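Short chain dehydrogenase (Leptospira borgpetersenii serovar Hardjo-bovis, PDB 6UH2) is a short-chain dehydrogenase that binds NAD+ and probably uses it to oxidise an alcohol or reduce the matching carbonyl compound. Local coordinates at the interface of chains A and B. Residues are numbered along the deposited sequence; one frame, centred on the assembly and turned at random. Chains: chain A/B, Short chain dehydrogenase.

Contact 1: the interface of chains A and B. Residues chain A 185, 188-189, 249-250; chain B 261.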
# COMPACT_ATOMS: atom_id res chain seq x y z
N LYS A 185 14.53 -2.23 0.92
CA LYS A 185 14.71 -1.34 2.06
C LYS A 185 16.07 -0.66 2.01
O LYS A 185 16.18 0.53 2.31
CB LYS A 185 14.57 -2.13 3.37
CG LYS A 185 13.21 -2.76 3.55
CD LYS A 185 13.12 -3.41 4.93
CE LYS A 185 11.72 -3.92 5.23
NZ LYS A 185 11.47 -5.24 4.63
N ALA A 188 16.11 1.97 -0.74
CA ALA A 188 15.21 3.07 -0.39
C ALA A 188 15.90 4.06 0.54
O ALA A 188 15.80 5.28 0.35
CB ALA A 188 13.94 2.53 0.26
N ARG A 189 16.61 3.55 1.55
CA ARG A 189 17.32 4.45 2.45
C ARG A 189 18.50 5.11 1.74
O ARG A 189 18.75 6.31 1.92
CB ARG A 189 17.79 3.69 3.70
CG ARG A 189 18.40 4.60 4.73
CD ARG A 189 18.70 3.86 6.03
NE ARG A 189 18.97 4.82 7.10
CZ ARG A 189 19.12 4.48 8.38
NH1 ARG A 189 19.04 3.21 8.74
NH2 ARG A 189 19.34 5.43 9.29
N THR A 249 8.13 4.78 0.87
CA THR A 249 9.35 4.21 0.31
C THR A 249 9.87 3.12 1.24
O THR A 249 9.60 3.14 2.44
CB THR A 249 10.42 5.30 0.06
OG1 THR A 249 11.42 4.78 -0.83
CG2 THR A 249 11.09 5.74 1.37
N GLY A 250 10.58 2.16 0.66
CA GLY A 250 11.13 1.03 1.39
C GLY A 250 10.15 -0.07 1.74
O GLY A 250 10.53 -0.98 2.47
N ILE B 261 12.63 2.25 8.27
CA ILE B 261 13.95 1.82 7.82
C ILE B 261 15.00 2.61 8.61
O ILE B 261 16.03 2.08 9.00
CB ILE B 261 14.18 2.03 6.31
CG1 ILE B 261 12.88 1.98 5.52
CG2 ILE B 261 15.11 0.97 5.77
CD1 ILE B 261 13.07 2.51 4.13
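Over one face of the guanidinium of A:Arg189, displaced past its NH1 rim, lies the carbonyl oxygen of B:Ile261. B:Ile261 is the last modelled residue of its chain and is poorly ordered, so the exact approach of this oxygen is uncertain. As modelled, NH1 of A:Arg189 is 3.2 Å from O of B:Ile261, but the oxygen stands well above the plane instead of beyond an N-H, so the approach reads as close polar proximity, not as a bond. The arginine gets there by leaving helix 171-191 with CG anti to the backbone N (chi1 -174°) and staying extended as far as NE, a long arm that passes alongside the isoleucine. The two branches of B:Ile261 point to different parts of chain A. The CD1 end reaches deepest, towards the backbone of the 249-250 loop, where it lies 3.7 Å from CA of A:Gly250; CB of A:Ala188 lies close by on the same inner flank of CD1, at 4.0 Å. The CG2 methyl turns instead to the helix surface, 3.6 Å from the backbone O of A:Lys185 and 4.0 Å from CB of the same residue. The lysine thus meets the isoleucine through its backbone carbonyl and the base of its side chain. Much of the isoleucine, 96 Å² of its surface, is hidden by the partner. The contact therefore docks the C-terminal end of one subunit, with modest order, against the neighbour's helix 171-191 and its 249-250 loop, contributing to the two-fold dimer of the deposited assembly.

Contact 2: the interface of chains A and B. Residues chain A 224, 257-258; chain B 192, 197, 246-249.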
# COMPACT_ATOMS: atom_id res chain seq x y z
N LEU A 224 -8.94 -15.21 0.93
CA LEU A 224 -9.86 -14.77 -0.12
C LEU A 224 -10.29 -15.90 -1.04
O LEU A 224 -11.10 -15.66 -1.95
CB LEU A 224 -9.24 -13.61 -0.91
CG LEU A 224 -9.05 -12.36 -0.04
CD1 LEU A 224 -8.73 -11.14 -0.87
CD2 LEU A 224 -10.30 -12.09 0.81
N GLY A 257 -4.22 -12.24 -1.29
CA GLY A 257 -5.46 -12.72 -0.73
C GLY A 257 -5.36 -13.13 0.72
O GLY A 257 -6.22 -13.87 1.19
N GLY A 258 -4.34 -12.67 1.45
CA GLY A 258 -4.18 -13.05 2.85
C GLY A 258 -3.36 -14.31 3.09
O GLY A 258 -3.33 -14.79 4.24
N ALA B 192 -12.82 -13.04 6.01
CA ALA B 192 -12.64 -13.36 4.60
C ALA B 192 -13.72 -14.27 4.02
O ALA B 192 -14.13 -14.02 2.87
CB ALA B 192 -11.26 -13.98 4.37
N ARG B 197 -12.90 -7.49 3.41
CA ARG B 197 -11.47 -7.25 3.52
C ARG B 197 -11.17 -6.32 4.69
O ARG B 197 -11.95 -5.42 5.01
CB ARG B 197 -10.91 -6.63 2.23
CG ARG B 197 -11.10 -7.50 1.00
CD ARG B 197 -10.21 -7.07 -0.16
NE ARG B 197 -10.72 -5.90 -0.89
CZ ARG B 197 -10.12 -4.72 -0.93
NH1 ARG B 197 -8.97 -4.52 -0.26
NH2 ARG B 197 -10.65 -3.73 -1.66
N GLU B 246 -8.49 -5.40 -4.59
CA GLU B 246 -9.42 -6.53 -4.39
C GLU B 246 -8.77 -7.77 -3.77
O GLU B 246 -9.44 -8.54 -3.08
CB GLU B 246 -10.05 -6.95 -5.73
CG GLU B 246 -11.21 -6.12 -6.17
CD GLU B 246 -11.83 -6.61 -7.47
OE1 GLU B 246 -12.90 -6.08 -7.84
OE2 GLU B 246 -11.26 -7.52 -8.11
N TYR B 247 -7.49 -8.01 -4.06
CA TYR B 247 -6.81 -9.21 -3.59
C TYR B 247 -5.87 -8.91 -2.42
O TYR B 247 -4.97 -9.71 -2.14
CB TYR B 247 -6.06 -9.86 -4.76
CG TYR B 247 -5.69 -11.34 -4.62
CD1 TYR B 247 -6.66 -12.30 -4.37
CD2 TYR B 247 -4.37 -11.77 -4.79
CE1 TYR B 247 -6.32 -13.66 -4.27
CE2 TYR B 247 -4.02 -13.12 -4.70
CZ TYR B 247 -4.99 -14.06 -4.44
OH TYR B 247 -4.64 -15.40 -4.34
N VAL B 248 -6.06 -7.79 -1.73
CA VAL B 248 -5.22 -7.38 -0.62
C VAL B 248 -6.05 -7.42 0.65
O VAL B 248 -7.02 -6.66 0.79
CB VAL B 248 -4.64 -5.97 -0.84
CG1 VAL B 248 -3.71 -5.60 0.33
CG2 VAL B 248 -3.90 -5.88 -2.16
N THR B 249 -5.66 -8.27 1.61
CA THR B 249 -6.34 -8.26 2.89
C THR B 249 -5.35 -8.66 3.98
O THR B 249 -4.41 -9.41 3.74
CB THR B 249 -7.59 -9.16 2.89
OG1 THR B 249 -8.40 -8.88 4.05
CG2 THR B 249 -7.22 -10.65 2.90
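The backbone N-H of A:Gly257 donates to the carbonyl O of B:Tyr247, with N and O 2.8 Å apart and an angle of 151° at the hydrogen. The donor is tilted from the carbonyl plane. The same nitrogen of A:Gly257 also sits over the centre of the B:Tyr247 ring, 3.4 Å above its plane. The tyrosine thus receives the glycine peptide with both its backbone carbonyl and one aromatic face. Its ring is brought under the peptide by a side chain whose CG is anti to the backbone N (chi1 -160°), and the hydrogen of A:Gly257 is directed to the oxygen, with the ring packing beneath. Next to this bond, the side chain of A:Leu224 wedges into chain B with its two methyls spread apart. CD1 lies 3.5 Å from the carbonyl O of B:Glu246 and also packs on CA of B:Tyr247, while CD2 faces CB of B:Ala192 at 4.1 Å. Between the branches, CG of A:Leu224 touches the CG2 methyl of B:Thr249 at 3.9 Å, the two side chains running at a slant to one another. That threonine methyl also rests against the A:Gly257-A:Gly258 backbone, coming within 3.9 Å of CA of A:Gly258. Behind the first shell, B:Arg197 steadies the receiving segment: its NH1 donates to O of B:Val248 at 3.1 Å, in the carbonyl plane, and CA of B:Glu246 lies against one guanidinium face, towards the rim. The two glycines belong to the C-terminal DGG sequence common in this family. Both have positive phi, a conformation glycine adopts readily, and their bare backbone probably lets the partner's 247-249 segment approach closely, joining the two subunits of the deposited dimer by a directed backbone bond with apolar packing around it.

Contact 1 and contact 2, in the copies given, lie about 25 Å apart between the centres of their C-alpha atoms, within one two-fold interface. Their roles are exchanged: chain A receives chain B in contact 1, and chain B receives chain A in contact 2. Thr249 belongs to both, so the two-fold puts contact 1 beside the twin of contact 2 on each subunit, where the 246-250 segment receives the partner's Gly257, Gly258 and Ile261. Helix 171-191 of contact 1 also carries Tyr173 and Lys177 of the catalytic YxxxK motif, both NAD+ contacts; dimer packing may help support the active site, although the structure alone does not show this.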